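Local coordinates for protein adenylyltransferase and sulfurtransferase uba4 (Chaetomium thermophilum, PDB 6YUB) that probably activates the ubiquitin-like sulfur carrier Urm1 by adenylating its C-terminal Gly-Gly with ATP and then thiolates it, serving tRNA 2-thiolation and molybdenum cofactor synthesis, at residues Arg31-Val37 / Ile223-Gln229; Gly149-Ser154 / Ile165-Pro171; Ser161-Ile165 / Met214-Gln218; Gln248-Tyr254 / Ser266-Met272. All blocks are in the same frame, centred on the assembly; numbering follows the deposited sequence.

Interaction 1 of 4, residues Arg31-Val37 / Ile223-Gln229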
loop_
_atom_site.group_PDB
_atom_site.type_symbol
_atom_site.label_atom_id
_atom_site.label_comp_id
_atom_site.label_asym_id
_atom_site.label_seq_id
_atom_site.Cartn_x
_atom_site.Cartn_y
_atom_site.Cartn_z
ATOM N N ARG B 31 -23.928 -10.321 -8.921
ATOM C CA ARG B 31 -24.054 -9.564 -7.681
ATOM C C ARG B 31 -23.419 -8.186 -7.811
ATOM O O ARG B 31 -23.915 -7.207 -7.238
ATOM C CB ARG B 31 -23.432 -10.337 -6.524
ATOM C CG ARG B 31 -24.335 -11.433 -5.992
ATOM C CD ARG B 31 -23.606 -12.356 -5.032
ATOM N NE ARG B 31 -24.441 -13.493 -4.655
ATOM C CZ ARG B 31 -24.064 -14.466 -3.829
ATOM N NH1 ARG B 31 -22.856 -14.448 -3.286
ATOM N NH2 ARG B 31 -24.899 -15.456 -3.551
ATOM N N LEU B 32 -22.306 -8.085 -8.544
ATOM C CA LEU B 32 -21.745 -6.769 -8.830
ATOM C C LEU B 32 -22.688 -5.959 -9.719
ATOM O O LEU B 32 -22.977 -4.790 -9.439
ATOM C CB LEU B 32 -20.377 -6.912 -9.493
ATOM C CG LEU B 32 -19.278 -7.559 -8.661
ATOM C CD1 LEU B 32 -18.024 -7.756 -9.509
ATOM C CD2 LEU B 32 -18.974 -6.730 -7.415
ATOM N N MET B 33 -23.197 -6.580 -10.781
ATOM C CA MET B 33 -24.016 -5.865 -11.757
ATOM C C MET B 33 -25.374 -5.465 -11.197
ATOM O O MET B 33 -25.978 -4.516 -11.699
ATOM C CB MET B 33 -24.205 -6.728 -13.004
ATOM C CG MET B 33 -22.909 -7.049 -13.724
ATOM S SD MET B 33 -23.092 -8.373 -14.939
ATOM C CE MET B 33 -24.423 -7.736 -15.950
ATOM N N ASN B 34 -25.869 -6.166 -10.182
ATOM C CA ASN B 34 -27.118 -5.797 -9.524
ATOM C C ASN B 34 -26.901 -4.893 -8.321
ATOM O O ASN B 34 -27.872 -4.558 -7.638
ATOM C CB ASN B 34 -27.870 -7.063 -9.093
ATOM C CG ASN B 34 -28.453 -7.819 -10.273
ATOM O OD1 ASN B 34 -28.973 -7.216 -11.213
ATOM N ND2 ASN B 34 -28.362 -9.145 -10.234
ATOM N N ALA B 35 -25.666 -4.482 -8.059
ATOM C CA ALA B 35 -25.343 -3.703 -6.874
ATOM C C ALA B 35 -25.372 -2.209 -7.174
ATOM O O ALA B 35 -25.261 -1.774 -8.321
ATOM C CB ALA B 35 -23.967 -4.098 -6.332
ATOM N N LYS B 36 -25.528 -1.424 -6.109
ATOM C CA LYS B 36 -25.505 0.034 -6.183
ATOM C C LYS B 36 -24.515 0.535 -5.140
ATOM O O LYS B 36 -24.752 0.381 -3.937
ATOM C CB LYS B 36 -26.889 0.631 -5.940
ATOM C CG LYS B 36 -28.002 0.028 -6.777
ATOM C CD LYS B 36 -29.306 0.776 -6.541
ATOM C CE LYS B 36 -30.493 -0.173 -6.464
ATOM N NZ LYS B 36 -31.775 0.552 -6.215
ATOM N N VAL B 37 -23.416 1.133 -5.591
ATOM C CA VAL B 37 -22.345 1.582 -4.709
ATOM C C VAL B 37 -22.223 3.096 -4.820
ATOM O O VAL B 37 -22.148 3.638 -5.927
ATOM C CB VAL B 37 -21.007 0.898 -5.047
ATOM C CG1 VAL B 37 -19.893 1.429 -4.161
ATOM C CG2 VAL B 37 -21.138 -0.610 -4.902
ATOM N N ILE B 223 -16.080 -4.766 -3.399
ATOM C CA ILE B 223 -16.277 -5.950 -4.229
ATOM C C ILE B 223 -16.423 -7.191 -3.359
ATOM O O ILE B 223 -17.295 -8.034 -3.601
ATOM C CB ILE B 223 -15.122 -6.086 -5.241
ATOM C CG1 ILE B 223 -15.212 -4.967 -6.285
ATOM C CG2 ILE B 223 -15.148 -7.451 -5.910
ATOM C CD1 ILE B 223 -14.002 -4.858 -7.200
ATOM N N LYS B 224 -15.575 -7.326 -2.334
ATOM C CA LYS B 224 -15.709 -8.441 -1.396
ATOM C C LYS B 224 -17.117 -8.509 -0.816
ATOM O O LYS B 224 -17.754 -9.571 -0.801
ATOM C CB LYS B 224 -14.703 -8.308 -0.254
ATOM C CG LYS B 224 -13.268 -8.658 -0.589
ATOM C CD LYS B 224 -12.427 -8.569 0.681
ATOM C CE LYS B 224 -10.948 -8.468 0.381
ATOM N NZ LYS B 224 -10.179 -8.170 1.625
ATOM N N ILE B 225 -17.614 -7.370 -0.319
ATOM C CA ILE B 225 -18.911 -7.346 0.350
ATOM C C ILE B 225 -20.008 -7.825 -0.590
ATOM O O ILE B 225 -20.826 -8.682 -0.234
ATOM C CB ILE B 225 -19.209 -5.932 0.883
ATOM C CG1 ILE B 225 -18.219 -5.573 1.994
ATOM C CG2 ILE B 225 -20.648 -5.848 1.375
ATOM C CD1 ILE B 225 -18.210 -4.100 2.359
ATOM N N LEU B 226 -20.038 -7.281 -1.811
ATOM C CA LEU B 226 -21.118 -7.591 -2.740
ATOM C C LEU B 226 -21.029 -9.027 -3.244
ATOM O O LEU B 226 -22.053 -9.706 -3.376
ATOM C CB LEU B 226 -21.088 -6.608 -3.909
ATOM C CG LEU B 226 -21.396 -5.152 -3.553
ATOM C CD1 LEU B 226 -21.042 -4.221 -4.709
ATOM C CD2 LEU B 226 -22.860 -4.995 -3.161
ATOM N N VAL B 227 -19.819 -9.510 -3.526
ATOM C CA VAL B 227 -19.677 -10.833 -4.125
ATOM C C VAL B 227 -20.001 -11.926 -3.111
ATOM O O VAL B 227 -20.702 -12.895 -3.427
ATOM C CB VAL B 227 -18.263 -11.000 -4.710
ATOM C CG1 VAL B 227 -17.955 -12.474 -4.953
ATOM C CG2 VAL B 227 -18.134 -10.200 -5.996
ATOM N N SER B 228 -19.502 -11.792 -1.884
ATOM C CA SER B 228 -19.755 -12.773 -0.839
ATOM C C SER B 228 -20.930 -12.397 0.056
ATOM O O SER B 228 -21.192 -13.102 1.034
ATOM C CB SER B 228 -18.497 -12.964 0.019
ATOM O OG SER B 228 -17.375 -13.283 -0.781
ATOM N N GLN B 229 -21.637 -11.312 -0.251
ATOM C CA GLN B 229 -22.795 -10.890 0.536
ATOM C C GLN B 229 -22.434 -10.740 2.012
ATOM O O GLN B 229 -23.172 -11.168 2.904
ATOM C CB GLN B 229 -23.957 -11.870 0.364
ATOM C CG GLN B 229 -24.409 -12.052 -1.067
ATOM C CD GLN B 229 -25.703 -12.836 -1.171
ATOM O OE1 GLN B 229 -25.766 -14.011 -0.812
ATOM N NE2 GLN B 229 -26.746 -12.181 -1.663
#

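Interaction 2 of 4, residues Gly149-Ser154 / Ile165-Pro171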
loop_
_atom_site.group_PDB
_atom_site.type_symbol
_atom_site.label_atom_id
_atom_site.label_comp_id
_atom_site.label_asym_id
_atom_site.label_seq_id
_atom_site.Cartn_x
_atom_site.Cartn_y
_atom_site.Cartn_z
ATOM N N GLY B 149 -28.950 1.804 8.237
ATOM C CA GLY B 149 -28.555 0.418 8.080
ATOM C C GLY B 149 -27.733 0.139 6.837
ATOM O O GLY B 149 -28.123 -0.684 6.006
ATOM N N LYS B 150 -26.587 0.807 6.706
ATOM C CA LYS B 150 -25.732 0.654 5.545
ATOM C C LYS B 150 -24.331 0.226 5.964
ATOM O O LYS B 150 -23.824 0.699 6.986
ATOM C CB LYS B 150 -25.632 1.973 4.751
ATOM C CG LYS B 150 -26.966 2.581 4.374
ATOM C CD LYS B 150 -27.556 1.912 3.144
ATOM C CE LYS B 150 -29.042 2.218 3.017
ATOM N NZ LYS B 150 -29.525 2.136 1.615
ATOM N N PRO B 151 -23.687 -0.664 5.208
ATOM C CA PRO B 151 -22.261 -0.926 5.437
ATOM C C PRO B 151 -21.414 0.201 4.867
ATOM O O PRO B 151 -21.683 0.721 3.778
ATOM C CB PRO B 151 -22.018 -2.246 4.692
ATOM C CG PRO B 151 -22.999 -2.211 3.566
ATOM C CD PRO B 151 -24.226 -1.472 4.092
ATOM N N LEU B 152 -20.377 0.570 5.611
ATOM C CA LEU B 152 -19.549 1.721 5.283
ATOM C C LEU B 152 -18.096 1.302 5.131
ATOM O O LEU B 152 -17.530 0.658 6.021
ATOM C CB LEU B 152 -19.673 2.800 6.368
ATOM C CG LEU B 152 -18.695 3.972 6.313
ATOM C CD1 LEU B 152 -18.863 4.760 5.021
ATOM C CD2 LEU B 152 -18.891 4.879 7.523
ATOM N N VAL B 153 -17.497 1.664 4.000
ATOM C CA VAL B 153 -16.061 1.511 3.784
ATOM C C VAL B 153 -15.465 2.913 3.804
ATOM O O VAL B 153 -15.688 3.708 2.884
ATOM C CB VAL B 153 -15.752 0.786 2.470
ATOM C CG1 VAL B 153 -14.260 0.512 2.347
ATOM C CG2 VAL B 153 -16.552 -0.512 2.377
ATOM N N SER B 154 -14.713 3.226 4.853
ATOM C CA SER B 154 -14.184 4.566 5.068
ATOM C C SER B 154 -12.662 4.552 5.038
ATOM O O SER B 154 -12.026 3.671 5.627
ATOM C CB SER B 154 -14.682 5.134 6.408
ATOM O OG SER B 154 -13.914 6.257 6.802
ATOM N N ILE B 165 -11.059 1.165 6.958
ATOM C CA ILE B 165 -11.800 0.315 7.880
ATOM C C ILE B 165 -13.203 0.102 7.330
ATOM O O ILE B 165 -13.804 1.011 6.753
ATOM C CB ILE B 165 -11.834 0.924 9.302
ATOM C CG1 ILE B 165 -12.464 -0.066 10.283
ATOM C CG2 ILE B 165 -12.605 2.240 9.304
ATOM C CD1 ILE B 165 -12.096 0.197 11.725
ATOM N N VAL B 166 -13.718 -1.109 7.522
ATOM C CA VAL B 166 -15.088 -1.465 7.170
ATOM C C VAL B 166 -15.930 -1.403 8.438
ATOM O O VAL B 166 -15.574 -2.005 9.467
ATOM C CB VAL B 166 -15.156 -2.859 6.529
ATOM C CG1 VAL B 166 -16.585 -3.206 6.130
ATOM C CG2 VAL B 166 -14.232 -2.930 5.325
ATOM N N LEU B 167 -17.042 -0.673 8.370
ATOM C CA LEU B 167 -17.859 -0.388 9.541
ATOM C C LEU B 167 -19.297 -0.821 9.298
ATOM O O LEU B 167 -19.783 -0.826 8.161
ATOM C CB LEU B 167 -17.819 1.109 9.892
ATOM C CG LEU B 167 -16.437 1.698 10.170
ATOM C CD1 LEU B 167 -16.458 3.217 10.048
ATOM C CD2 LEU B 167 -15.950 1.277 11.551
ATOM N N ASN B 168 -19.972 -1.179 10.385
ATOM C CA ASN B 168 -21.397 -1.506 10.367
ATOM C C ASN B 168 -21.715 -2.526 9.279
ATOM O O ASN B 168 -22.711 -2.414 8.561
ATOM C CB ASN B 168 -22.239 -0.242 10.194
ATOM C CG ASN B 168 -23.706 -0.473 10.494
ATOM O OD1 ASN B 168 -24.056 -1.255 11.376
ATOM N ND2 ASN B 168 -24.578 0.211 9.752
ATOM N N CYS B 169 -20.858 -3.536 9.157
ATOM C CA CYS B 169 -21.029 -4.583 8.154
ATOM C C CYS B 169 -20.866 -5.932 8.834
ATOM O O CYS B 169 -19.792 -6.206 9.403
ATOM C CB CYS B 169 -20.013 -4.417 7.020
ATOM S SG CYS B 169 -20.294 -5.517 5.613
ATOM N N PRO B 170 -21.899 -6.800 8.832
ATOM C CA PRO B 170 -23.252 -6.509 8.319
ATOM C C PRO B 170 -23.976 -5.513 9.221
ATOM O O PRO B 170 -23.789 -5.561 10.434
ATOM C CB PRO B 170 -23.933 -7.878 8.318
ATOM C CG PRO B 170 -23.219 -8.662 9.376
ATOM C CD PRO B 170 -21.787 -8.180 9.345
ATOM N N PRO B 171 -24.785 -4.626 8.639
ATOM C CA PRO B 171 -25.425 -3.580 9.451
ATOM C C PRO B 171 -26.322 -4.153 10.536
ATOM O O PRO B 171 -26.984 -5.175 10.346
ATOM C CB PRO B 171 -26.225 -2.769 8.420
ATOM C CG PRO B 171 -26.417 -3.700 7.266
ATOM C CD PRO B 171 -25.177 -4.544 7.218
#

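Interaction 3 of 4, residues Ser161-Ile165 / Met214-Gln218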
loop_
_atom_site.group_PDB
_atom_site.type_symbol
_atom_site.label_atom_id
_atom_site.label_comp_id
_atom_site.label_asym_id
_atom_site.label_seq_id
_atom_site.Cartn_x
_atom_site.Cartn_y
_atom_site.Cartn_z
ATOM N N SER B 161 0.353 9.090 6.448
ATOM C CA SER B 161 -0.187 7.746 6.383
ATOM C C SER B 161 -1.596 7.770 5.811
ATOM O O SER B 161 -2.201 8.828 5.624
ATOM C CB SER B 161 -0.209 7.087 7.772
ATOM O OG SER B 161 -1.390 7.442 8.474
ATOM N N GLY B 162 -2.113 6.573 5.531
ATOM C CA GLY B 162 -3.497 6.409 5.156
ATOM C C GLY B 162 -4.151 5.360 6.034
ATOM O O GLY B 162 -3.483 4.587 6.719
ATOM N N GLN B 163 -5.481 5.341 6.000
ATOM C CA GLN B 163 -6.247 4.445 6.852
ATOM C C GLN B 163 -7.444 3.897 6.093
ATOM O O GLN B 163 -7.938 4.516 5.152
ATOM C CB GLN B 163 -6.730 5.159 8.123
ATOM C CG GLN B 163 -5.611 5.751 8.959
ATOM C CD GLN B 163 -6.104 6.320 10.275
ATOM O OE1 GLN B 163 -5.313 6.648 11.159
ATOM N NE2 GLN B 163 -7.418 6.445 10.408
ATOM N N LEU B 164 -7.909 2.726 6.522
ATOM C CA LEU B 164 -9.075 2.091 5.925
ATOM C C LEU B 164 -9.729 1.184 6.953
ATOM O O LEU B 164 -9.038 0.520 7.731
ATOM C CB LEU B 164 -8.693 1.286 4.678
ATOM C CG LEU B 164 -9.797 0.433 4.054
ATOM C CD1 LEU B 164 -9.840 0.645 2.550
ATOM C CD2 LEU B 164 -9.566 -1.030 4.373
ATOM N N ILE B 165 -11.059 1.165 6.958
ATOM C CA ILE B 165 -11.800 0.315 7.880
ATOM C C ILE B 165 -13.203 0.102 7.330
ATOM O O ILE B 165 -13.804 1.011 6.753
ATOM C CB ILE B 165 -11.834 0.924 9.302
ATOM C CG1 ILE B 165 -12.464 -0.066 10.283
ATOM C CG2 ILE B 165 -12.605 2.240 9.304
ATOM C CD1 ILE B 165 -12.096 0.197 11.725
ATOM N N MET B 214 -5.055 3.426 -0.693
ATOM C CA MET B 214 -6.256 3.300 0.124
ATOM C C MET B 214 -7.500 3.233 -0.754
ATOM O O MET B 214 -8.418 2.447 -0.491
ATOM C CB MET B 214 -6.358 4.466 1.102
ATOM C CG MET B 214 -5.134 4.667 1.984
ATOM S SD MET B 214 -4.505 3.163 2.755
ATOM C CE MET B 214 -5.936 2.560 3.616
ATOM N N GLY B 215 -7.545 4.045 -1.814
ATOM C CA GLY B 215 -8.696 4.018 -2.702
ATOM C C GLY B 215 -8.874 2.674 -3.382
ATOM O O GLY B 215 -9.979 2.127 -3.426
ATOM N N VAL B 216 -7.786 2.129 -3.930
ATOM C CA VAL B 216 -7.855 0.795 -4.519
ATOM C C VAL B 216 -8.320 -0.214 -3.481
ATOM O O VAL B 216 -9.180 -1.059 -3.754
ATOM C CB VAL B 216 -6.492 0.406 -5.124
ATOM C CG1 VAL B 216 -6.484 -1.065 -5.522
ATOM C CG2 VAL B 216 -6.172 1.287 -6.323
ATOM N N ALA B 217 -7.774 -0.132 -2.264
ATOM C CA ALA B 217 -8.203 -1.025 -1.193
ATOM C C ALA B 217 -9.694 -0.876 -0.908
ATOM O O ALA B 217 -10.385 -1.870 -0.651
ATOM C CB ALA B 217 -7.388 -0.747 0.071
ATOM N N GLN B 218 -10.213 0.356 -0.966
ATOM C CA GLN B 218 -11.641 0.565 -0.752
ATOM C C GLN B 218 -12.474 -0.187 -1.779
ATOM O O GLN B 218 -13.495 -0.798 -1.432
ATOM C CB GLN B 218 -11.969 2.054 -0.822
ATOM C CG GLN B 218 -11.864 2.797 0.470
ATOM C CD GLN B 218 -12.259 4.254 0.313
ATOM O OE1 GLN B 218 -11.552 5.031 -0.326
ATOM N NE2 GLN B 218 -13.397 4.624 0.885
#

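Interaction 4 of 4, residues Gln248-Tyr254 / Ser266-Met272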
loop_
_atom_site.group_PDB
_atom_site.type_symbol
_atom_site.label_atom_id
_atom_site.label_comp_id
_atom_site.label_asym_id
_atom_site.label_seq_id
_atom_site.Cartn_x
_atom_site.Cartn_y
_atom_site.Cartn_z
ATOM N N GLN B 248 -15.594 -7.584 14.409
ATOM C CA GLN B 248 -14.414 -6.919 14.961
ATOM C C GLN B 248 -13.485 -6.631 13.791
ATOM O O GLN B 248 -12.602 -7.441 13.473
ATOM C CB GLN B 248 -13.732 -7.775 16.025
ATOM C CG GLN B 248 -14.494 -7.841 17.333
ATOM C CD GLN B 248 -13.708 -8.523 18.439
ATOM O OE1 GLN B 248 -12.678 -8.016 18.886
ATOM N NE2 GLN B 248 -14.188 -9.679 18.878
ATOM N N PRO B 249 -13.650 -5.498 13.115
ATOM C CA PRO B 249 -12.886 -5.242 11.891
ATOM C C PRO B 249 -11.466 -4.787 12.195
ATOM O O PRO B 249 -11.113 -4.438 13.321
ATOM C CB PRO B 249 -13.690 -4.132 11.199
ATOM C CG PRO B 249 -14.304 -3.365 12.349
ATOM C CD PRO B 249 -14.577 -4.389 13.440
ATOM N N THR B 250 -10.650 -4.791 11.148
ATOM C CA THR B 250 -9.265 -4.355 11.224
ATOM C C THR B 250 -9.155 -2.904 10.782
ATOM O O THR B 250 -9.772 -2.496 9.793
ATOM C CB THR B 250 -8.372 -5.235 10.344
ATOM O OG1 THR B 250 -8.384 -6.581 10.835
ATOM C CG2 THR B 250 -6.946 -4.712 10.326
ATOM N N LEU B 251 -8.368 -2.128 11.519
ATOM C CA LEU B 251 -8.002 -0.778 11.102
ATOM C C LEU B 251 -6.663 -0.861 10.376
ATOM O O LEU B 251 -5.623 -1.084 11.005
ATOM C CB LEU B 251 -7.917 0.168 12.295
ATOM C CG LEU B 251 -7.363 1.557 11.977
ATOM C CD1 LEU B 251 -8.236 2.275 10.945
ATOM C CD2 LEU B 251 -7.234 2.392 13.242
ATOM N N LEU B 252 -6.687 -0.696 9.057
ATOM C CA LEU B 252 -5.470 -0.739 8.256
ATOM C C LEU B 252 -4.821 0.638 8.262
ATOM O O LEU B 252 -5.483 1.644 7.979
ATOM C CB LEU B 252 -5.775 -1.176 6.826
ATOM C CG LEU B 252 -4.550 -1.409 5.936
ATOM C CD1 LEU B 252 -3.768 -2.621 6.415
ATOM C CD2 LEU B 252 -4.958 -1.570 4.482
ATOM N N ILE B 253 -3.531 0.682 8.582
ATOM C CA ILE B 253 -2.764 1.923 8.603
ATOM C C ILE B 253 -1.515 1.709 7.762
ATOM O O ILE B 253 -0.681 0.855 8.089
ATOM C CB ILE B 253 -2.387 2.350 10.032
ATOM C CG1 ILE B 253 -3.649 2.515 10.885
ATOM C CG2 ILE B 253 -1.577 3.643 10.005
ATOM C CD1 ILE B 253 -3.387 2.962 12.304
ATOM N N TYR B 254 -1.384 2.478 6.687
ATOM C CA TYR B 254 -0.213 2.427 5.823
ATOM C C TYR B 254 0.598 3.702 6.014
ATOM O O TYR B 254 0.110 4.799 5.726
ATOM C CB TYR B 254 -0.612 2.260 4.359
ATOM C CG TYR B 254 0.567 2.347 3.417
ATOM C CD1 TYR B 254 1.708 1.584 3.635
ATOM C CD2 TYR B 254 0.544 3.194 2.319
ATOM C CE1 TYR B 254 2.791 1.663 2.788
ATOM C CE2 TYR B 254 1.624 3.278 1.460
ATOM C CZ TYR B 254 2.742 2.511 1.698
ATOM O OH TYR B 254 3.822 2.589 0.855
ATOM N N SER B 266 5.344 -1.048 7.822
ATOM C CA SER B 266 4.709 0.092 7.172
ATOM C C SER B 266 3.197 -0.083 7.140
ATOM O O SER B 266 2.457 0.900 7.244
ATOM C CB SER B 266 5.258 0.264 5.757
ATOM O OG SER B 266 6.652 0.521 5.786
ATOM N N PHE B 267 2.729 -1.322 7.006
ATOM C CA PHE B 267 1.318 -1.659 7.137
ATOM C C PHE B 267 1.067 -2.181 8.551
ATOM O O PHE B 267 1.696 -3.154 8.974
ATOM C CB PHE B 267 0.907 -2.716 6.111
ATOM C CG PHE B 267 0.797 -2.198 4.711
ATOM C CD1 PHE B 267 -0.392 -1.651 4.256
ATOM C CD2 PHE B 267 1.873 -2.261 3.846
ATOM C CE1 PHE B 267 -0.504 -1.175 2.962
ATOM C CE2 PHE B 267 1.770 -1.784 2.549
ATOM C CZ PHE B 267 0.580 -1.244 2.108
ATOM N N ARG B 268 0.162 -1.531 9.275
ATOM C CA ARG B 268 -0.271 -1.989 10.589
ATOM C C ARG B 268 -1.747 -2.358 10.515
ATOM O O ARG B 268 -2.567 -1.567 10.033
ATOM C CB ARG B 268 -0.050 -0.919 11.661
ATOM C CG ARG B 268 1.405 -0.614 11.973
ATOM C CD ARG B 268 2.154 -1.843 12.476
ATOM N NE ARG B 268 1.499 -2.488 13.609
ATOM C CZ ARG B 268 1.574 -2.059 14.866
ATOM N NH1 ARG B 268 2.263 -0.963 15.162
ATOM N NH2 ARG B 268 0.949 -2.721 15.831
ATOM N N ALA B 269 -2.076 -3.555 10.976
ATOM C CA ALA B 269 -3.451 -4.047 11.042
ATOM C C ALA B 269 -3.846 -4.113 12.514
ATOM O O ALA B 269 -3.453 -5.037 13.231
ATOM C CB ALA B 269 -3.573 -5.412 10.369
ATOM N N LEU B 270 -4.616 -3.127 12.962
ATOM C CA LEU B 270 -5.063 -3.046 14.346
ATOM C C LEU B 270 -6.484 -3.589 14.431
ATOM O O LEU B 270 -7.383 -3.079 13.758
ATOM C CB LEU B 270 -5.007 -1.603 14.847
ATOM C CG LEU B 270 -3.650 -0.913 14.697
ATOM C CD1 LEU B 270 -3.728 0.537 15.130
ATOM C CD2 LEU B 270 -2.580 -1.657 15.492
ATOM N N LYS B 271 -6.685 -4.618 15.250
ATOM C CA LYS B 271 -8.021 -5.172 15.413
ATOM C C LYS B 271 -8.864 -4.237 16.276
ATOM O O LYS B 271 -8.430 -3.799 17.344
ATOM C CB LYS B 271 -7.965 -6.561 16.042
ATOM C CG LYS B 271 -9.323 -7.257 16.070
ATOM C CD LYS B 271 -9.214 -8.708 16.512
ATOM C CE LYS B 271 -10.489 -9.475 16.186
ATOM N NZ LYS B 271 -10.320 -10.950 16.337
ATOM N N MET B 272 -10.067 -3.934 15.805
ATOM C CA MET B 272 -10.989 -3.064 16.514
ATOM C C MET B 272 -11.987 -3.891 17.315
ATOM O O MET B 272 -12.234 -5.064 17.028
ATOM C CB MET B 272 -11.742 -2.158 15.535
ATOM C CG MET B 272 -10.872 -1.148 14.813
ATOM S SD MET B 272 -10.258 0.167 15.883
ATOM C CE MET B 272 -8.536 -0.302 16.028
#

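Interaction 1 of 4, residues Arg31-Val37 / Ile223-Gln229
Two helix ends can be joined by one long polar arm laid over an apolar seam, and this contact is a clear example. Arg31 leaves helix 25-33 with an m chi1 and an otherwise fully extended chain, long enough for its NH1 to hydrogen-bond Val227 O at 2.7 Å, a carbonyl near the C-terminal end of helix 208-228. That oxygen lies at the edge of the guanidinium, whereas the side-chain OE1 of Gln229 sits over one face, too poorly angled for a hydrogen bond. Beneath the arm, Leu226 (mt) points at the loop and strand: its CD1 is 3.3 Å from Ala35 CB and 3.6 Å from Val37 CG2. Leu32, also mt, turns its CD2 to within 3.8 Å of Val227 CG2 and 4.2 Å of Ile223 CG2. Leu53 of helix 46-56 touches both Val37 and Ile223, and Val127 touches Leu226. Helices closing over the start of strand 36-40 in this way are characteristic of the layered alpha/beta, Rossmann-like fold of the ThiF/MoeB family.

Interaction 2 of 4, residues Gly149-Ser154 / Ile165-Pro171
Leu152 lays its CD2 3.9 Å from CD1 of Leu167, the side-chain overlap between partners of a hydrogen-bonded pair in the hairpin of strands 152-158 and 161-167. Backbone bonds run both ways in that pair (Leu152 N to Leu167 O 3.0 Å, Leu167 N to Leu152 O 2.7 Å) and again between Ser154 and Ile165. The intervening Val153 and Val166 form a non-hydrogen-bonded pair whose side chains face helix 208-228, while Leu152 and Ser154 meet helix 135-148. Beyond the strands side chains take over. Asn168 sends ND2 to Lys150 O at 2.9 Å, Pro151 CB meets Cys169 CB at 3.8 Å, and Pro171 CB lies 3.6 Å from Gly149 C after the cis peptide preceding Pro170. Asn168 OD1 accepts a hydrogen bond from Thr172 N, and its side chain is about 6 Å from that of zinc ligand Cys184. The chemistry implies a substitution: where the positive-phi turn at Asn168 ends the ladder, its carboxamide donates to Lys150 O in place of a backbone N-H.

Interaction 3 of 4, residues Ser161-Ile165 / Met214-Gln218
A helix can be held against a strand without a single hydrogen bond between them, provided that their surfaces fit; here the short axes of 214-218 and 161-165 run 8.8 Å apart and nearly parallel, at 11°. Met214 comes first and does much of the work. Its all-m side chain curls over the strand, bringing SD to 4.0 Å from Gly162 C and CE to 3.2 Å from both Gln163 O and Leu164 CB. The absence of a side chain at Gly162 matters, because a CB modelled there would fall 2.7 Å from Met214 CG, a clash. Gly215 and Val216 follow on the far side of the helix, Val216 packing against helix 46-56 and Met212 of the neighbouring subunit. One turn after Met214, Ala217 faces the strand again and offers CB at 3.8 Å from Leu164 CD1. Gln218 closes the series: Leu164 CD1 rests 3.5 Å from its N and 3.6 Å from its CG, while its NE2 is occupied by Asp130 O and Val153 O. Leu164, the apolar centre of the contact, thus lies against Met214, Ala217 and Gln218. Met214 and Gln218 also touch Leu45, beside the predicted ATP-binding Gly44. A helix laid along a sheet builds layered alpha/beta folds, including the Rossmann-like ThiF/MoeB adenylation domain, which this chain holds as the N-terminal part of the longer protein, here close to its probable nucleotide site and the subunit interface.

Interaction 4 of 4, residues Gln248-Tyr254 / Ser266-Met272
Five backbone hydrogen bonds define the antiparallel pairing of strands 250-254 and 267-271. The shortest is Leu251 N to Leu270 O at 2.6 Å, answered by Leu270 N to Leu251 O at 3.0 Å; Ile253 and Arg268 bind each other both ways at 2.8 Å, N to O, and Met272 N reaches Pro249 O at 2.7 Å just past the strands. The non-hydrogen-bonded positions between them add CA-H...O contacts, such as Leu252 CA to Arg268 O at 3.5 Å. On the face carrying Leu251, Ile253 and Leu270, Ile253 CD1 meets Leu270 CD1 at 3.7 Å, and Met272 CE lies 3.8 Å from Leu251 CB. The opposite face ends in an offset stack of Tyr254 and Phe267, with ring centroids 4.3 Å apart and planes at 18°, while Leu252 CD1 touches the Phe267 edge at CD1, 4.1 Å away. The same Phe267 stacks with Phe266 of the neighbouring subunit, and Arg268 forms a salt bridge with Glu434 of that subunit. Polar backbone pairing thus fixes the hairpin's register, while stacking by Phe267 and the salt bridge of Arg268 carry the hairpin's contacts across to the neighbouring subunit.

Overall arrangement
Read from the N terminus, interaction 1 opens at 31-37 and closes its long loop only at 223-229, bringing the first strand in the chain, 36-40, which lies inside the sheet, against the last turns of helix 208-228. Interactions 2 (149-154 with 165-171) and 3 (161-165 with 214-218) both nest in that loop and cross each other; Ile165 belongs to both, and Val153 O probably accepts a hydrogen bond from Gln218 NE2. Interaction 4 follows in series, a hairpin joined to strand 161-167 by backbone hydrogen bonds, probably Gly162 N to Tyr254 O and Leu252 N to Leu164 O. Helix 208-228 thus spans interactions 1 and 3, while one mixed sheet links all four.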